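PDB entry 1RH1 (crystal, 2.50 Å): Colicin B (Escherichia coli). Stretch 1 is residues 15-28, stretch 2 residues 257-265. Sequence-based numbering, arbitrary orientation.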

# COMPACT_ATOMS: atom_id res chain seq x y z
N TYR A 15 -5.14 -7.82 1.50
CA TYR A 15 -3.88 -7.28 2.03
C TYR A 15 -4.06 -6.00 2.85
O TYR A 15 -3.29 -5.02 2.80
N GLY A 16 -5.18 -6.09 3.60
CA GLY A 16 -5.73 -5.08 4.50
C GLY A 16 -6.12 -3.73 3.87
O GLY A 16 -6.43 -2.79 4.61
N ASP A 17 -6.17 -3.69 2.52
CA ASP A 17 -6.29 -2.52 1.64
C ASP A 17 -5.43 -1.35 2.13
O ASP A 17 -5.82 -0.25 2.52
N THR A 18 -4.15 -1.78 2.04
CA THR A 18 -2.89 -1.12 2.38
C THR A 18 -2.61 -1.03 3.89
O THR A 18 -1.76 -0.25 4.32
N MET A 19 -3.26 -1.83 4.74
CA MET A 19 -3.02 -1.72 6.17
C MET A 19 -2.13 -2.80 6.78
O MET A 19 -2.25 -3.99 6.48
N VAL A 20 -1.21 -2.37 7.66
CA VAL A 20 -0.29 -3.27 8.36
C VAL A 20 -0.95 -3.71 9.66
O VAL A 20 -1.79 -2.99 10.19
N VAL A 21 -0.63 -4.88 10.23
CA VAL A 21 -1.27 -5.30 11.47
C VAL A 21 -0.66 -4.74 12.75
O VAL A 21 0.55 -4.62 12.94
N TRP A 22 -1.56 -4.31 13.62
CA TRP A 22 -1.14 -3.93 14.95
C TRP A 22 -1.60 -5.15 15.73
O TRP A 22 -2.80 -5.45 15.75
N PRO A 23 -0.67 -5.92 16.33
CA PRO A 23 -0.98 -7.09 17.14
C PRO A 23 -1.61 -6.51 18.38
O PRO A 23 -0.96 -5.73 19.08
N SER A 24 -2.87 -6.83 18.61
CA SER A 24 -3.62 -6.21 19.69
C SER A 24 -3.01 -6.36 21.07
O SER A 24 -2.21 -7.27 21.32
N THR A 25 -3.40 -5.43 21.94
CA THR A 25 -2.95 -5.36 23.33
C THR A 25 -3.12 -6.68 24.09
O THR A 25 -2.23 -7.07 24.85
N GLY A 26 -4.22 -7.42 23.83
CA GLY A 26 -4.44 -8.72 24.45
C GLY A 26 -5.89 -9.19 24.38
O GLY A 26 -6.22 -10.16 23.69
N ARG A 27 -6.69 -8.45 25.16
CA ARG A 27 -8.13 -8.54 25.43
C ARG A 27 -8.26 -8.55 26.95
O ARG A 27 -7.92 -9.54 27.61
N ILE A 28 -8.71 -7.40 27.48
CA ILE A 28 -8.94 -7.29 28.91
C ILE A 28 -10.28 -7.93 29.29
O ILE A 28 -11.36 -7.43 28.95
N ALA A 257 -7.71 7.13 5.69
CA ALA A 257 -7.93 5.99 6.57
C ALA A 257 -6.67 5.56 7.29
O ALA A 257 -5.57 6.00 6.93
N GLY A 258 -6.85 4.70 8.31
CA GLY A 258 -5.76 4.22 9.13
C GLY A 258 -4.79 3.32 8.39
O GLY A 258 -5.04 2.82 7.31
N TYR A 259 -3.62 3.14 9.00
CA TYR A 259 -2.59 2.27 8.48
C TYR A 259 -2.44 0.95 9.23
O TYR A 259 -1.78 0.04 8.71
N THR A 260 -2.99 0.78 10.44
CA THR A 260 -2.91 -0.50 11.15
C THR A 260 -4.25 -1.15 11.48
O THR A 260 -5.16 -0.46 11.94
N MET A 261 -4.44 -2.46 11.25
CA MET A 261 -5.65 -3.13 11.71
C MET A 261 -5.33 -3.91 12.96
O MET A 261 -4.39 -4.72 12.95
N SER A 262 -6.07 -3.63 14.04
CA SER A 262 -5.97 -4.30 15.35
C SER A 262 -6.21 -5.80 15.14
O SER A 262 -7.10 -6.15 14.36
N SER A 263 -5.44 -6.72 15.76
CA SER A 263 -5.60 -8.13 15.41
C SER A 263 -6.94 -8.74 15.78
O SER A 263 -7.34 -9.75 15.20
N ASN A 264 -7.65 -8.12 16.74
CA ASN A 264 -8.91 -8.65 17.23
C ASN A 264 -10.18 -8.05 16.66
O ASN A 264 -11.29 -8.40 17.08
N ASN A 265 -10.02 -7.20 15.65
CA ASN A 265 -11.09 -6.59 14.87
C ASN A 265 -11.38 -7.27 13.52
O ASN A 265 -10.46 -7.64 12.77

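Residues 15-28 and 257-265 of colicin B, far apart in sequence, meet as a short parallel pair of strands, 20-22 beside 260-262, with 792 Å² buried between the stretches. Tyr-15 (chi1 m) points away and makes no contact. Gly-16 has a positive phi and no side chain; a CB here would point toward stretch 2 and lie 3.1 Å from Met-261 SD, so the bare backbone leaves room for that methionine, whose CE reaches 3.3 Å from Gly-16 O. Asp-17 (chi1 p) and Thr-18 (chi1 -23°, between wells) start sideways and add little; Thr-18 OG1 is hydrogen-bonded elsewhere in the structure.

Met-19 points toward stretch 2 with chi1 m and chi2 t. Its CG lies 3.2 Å from Gly-258 O, its CE 3.5 Å from Thr-260 O, and its SD 3.7 Å from Met-261 CE, an apolar contact between the two methionines. The ladder begins next to it, where Val-20 N donates to Tyr-259 O at 2.7 Å. The Tyr-259 side chain (chi1 m) points away, so this residue meets stretch 1 mainly through its backbone.

Along the strands the side chains alternate. Val-20 (m), Trp-22 (t), Thr-260 (p) and Ser-262 (t) share one face; Val-21 (t) and Met-261 take the other. Val-20 CG2 packs 3.4 Å from Thr-260 CG2. On that other face, Val-21 CG2 lies 4.0 Å from Met-261 CG, an apolar contact between neighbouring strands. Met-261, with chi1 at 22° between wells, chi2 t and chi3 p, runs back toward Gly-16 and has the largest area covered by the opposing stretch, 116 Å². Trp-22 sets its CB 3.7 Å from Thr-260 CB, while the edge of its ring meets Ser-262: CE3 is 4.0 Å from Ser-262 OG. Trp-22 N donates to Met-261 O at 2.9 Å.

Beyond the strand, the CA-to-CB bond of Pro-23 points away from stretch 2. Ser-24 (t) turns toward stretch 2, where Ser-263 (p) points back at it; Ser-24 N gives a weak hydrogen bond to Ser-263 OG at 3.3 Å, and Ser-24 CB lies equally close to that OG. Ser-24 OG is satisfied elsewhere in the structure. Thr-25 (t) points sideways and makes no contact, and Gly-26 has no side chain. Arg-27 leaves sideways with chi1 m, chi2 t and chi3 m, but its guanidinium end comes nearer, lying obliquely beside the side chain of Asn-264 (chi1 m), which points toward stretch 1. Ile-28 (p, m) is out of reach.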

# COMPACT_ATOMS: atom_id res chain seq x y z
CB TYR A 15 -2.89 -7.02 0.87
CG TYR A 15 -2.37 -8.29 0.18
CD1 TYR A 15 -2.11 -8.26 -1.20
CD2 TYR A 15 -2.17 -9.47 0.91
CE1 TYR A 15 -1.65 -9.41 -1.85
CE2 TYR A 15 -1.70 -10.62 0.26
CZ TYR A 15 -1.44 -10.59 -1.12
OH TYR A 15 -0.99 -11.73 -1.77
CB ASP A 17 -7.79 -2.13 1.46
CG ASP A 17 -8.61 -1.46 2.56
OD1 ASP A 17 -9.07 -0.34 2.33
OD2 ASP A 17 -8.83 -2.06 3.61
CB THR A 18 -2.79 0.35 1.79
OG1 THR A 18 -3.66 0.49 0.67
CG2 THR A 18 -1.34 0.64 1.36
CB MET A 19 -4.36 -1.68 6.89
CG MET A 19 -5.06 -0.36 6.69
SD MET A 19 -6.81 -0.52 7.11
CE MET A 19 -6.78 -0.10 8.83
CB VAL A 20 1.08 -2.57 8.66
CG1 VAL A 20 1.54 -1.77 7.45
CG2 VAL A 20 1.00 -1.59 9.82
CB VAL A 21 -1.28 -6.83 11.50
CG1 VAL A 21 -1.38 -7.46 12.88
CG2 VAL A 21 -2.56 -7.24 10.81
CB TRP A 22 -1.86 -2.67 15.42
CG TRP A 22 -1.48 -2.34 16.85
CD1 TRP A 22 -0.23 -1.92 17.18
CD2 TRP A 22 -2.31 -2.41 17.93
NE1 TRP A 22 -0.24 -1.72 18.47
CE2 TRP A 22 -1.46 -2.00 18.96
CE3 TRP A 22 -3.64 -2.76 18.20
CZ2 TRP A 22 -1.92 -1.93 20.27
CZ3 TRP A 22 -4.10 -2.68 19.51
CH2 TRP A 22 -3.24 -2.27 20.53
CB PRO A 23 0.35 -7.72 17.38
CG PRO A 23 1.26 -7.12 16.34
CD PRO A 23 0.77 -5.69 16.31
CB SER A 24 -5.03 -6.78 19.69
OG SER A 24 -5.82 -6.12 20.66
CB THR A 25 -3.73 -4.15 23.97
OG1 THR A 25 -3.02 -3.86 25.17
CG2 THR A 25 -5.23 -4.38 24.26
CB ARG A 27 -8.88 -9.82 24.95
CG ARG A 27 -9.43 -9.81 23.52
CD ARG A 27 -10.22 -11.07 23.16
NE ARG A 27 -9.40 -12.28 23.14
CZ ARG A 27 -8.84 -12.78 22.02
NH1 ARG A 27 -9.01 -12.18 20.83
NH2 ARG A 27 -8.07 -13.87 22.10
CB ILE A 28 -8.90 -5.78 29.41
CG1 ILE A 28 -9.68 -4.72 28.59
CG2 ILE A 28 -7.40 -5.52 29.47
CD1 ILE A 28 -9.10 -4.24 27.24
CB ALA A 257 -8.43 4.79 5.78
CB TYR A 259 -1.27 3.00 8.51
CG TYR A 259 -1.17 4.11 7.50
CD1 TYR A 259 -0.40 3.89 6.35
CD2 TYR A 259 -1.78 5.35 7.73
CE1 TYR A 259 -0.22 4.91 5.43
CE2 TYR A 259 -1.61 6.38 6.80
CZ TYR A 259 -0.82 6.15 5.67
OH TYR A 259 -0.55 7.19 4.80
CB THR A 260 -2.14 -0.39 12.50
OG1 THR A 260 -2.75 0.71 13.16
CG2 THR A 260 -0.66 -0.12 12.42
CB MET A 261 -6.23 -4.10 10.66
CG MET A 261 -5.33 -4.68 9.55
SD MET A 261 -6.23 -5.54 8.22
CE MET A 261 -7.15 -4.17 7.53
CB SER A 262 -7.03 -3.71 16.29
OG SER A 262 -7.24 -4.39 17.53
CB SER A 263 -4.50 -8.96 16.08
OG SER A 263 -4.79 -9.23 17.44
CB ASN A 264 -8.91 -8.52 18.75
CG ASN A 264 -7.84 -9.38 19.44
OD1 ASN A 264 -7.34 -8.99 20.49
ND2 ASN A 264 -7.44 -10.55 18.94
CB ASN A 265 -10.76 -5.11 14.61
CG ASN A 265 -10.80 -4.20 15.83
OD1 ASN A 265 -10.39 -3.03 15.81
ND2 ASN A 265 -11.29 -4.73 16.93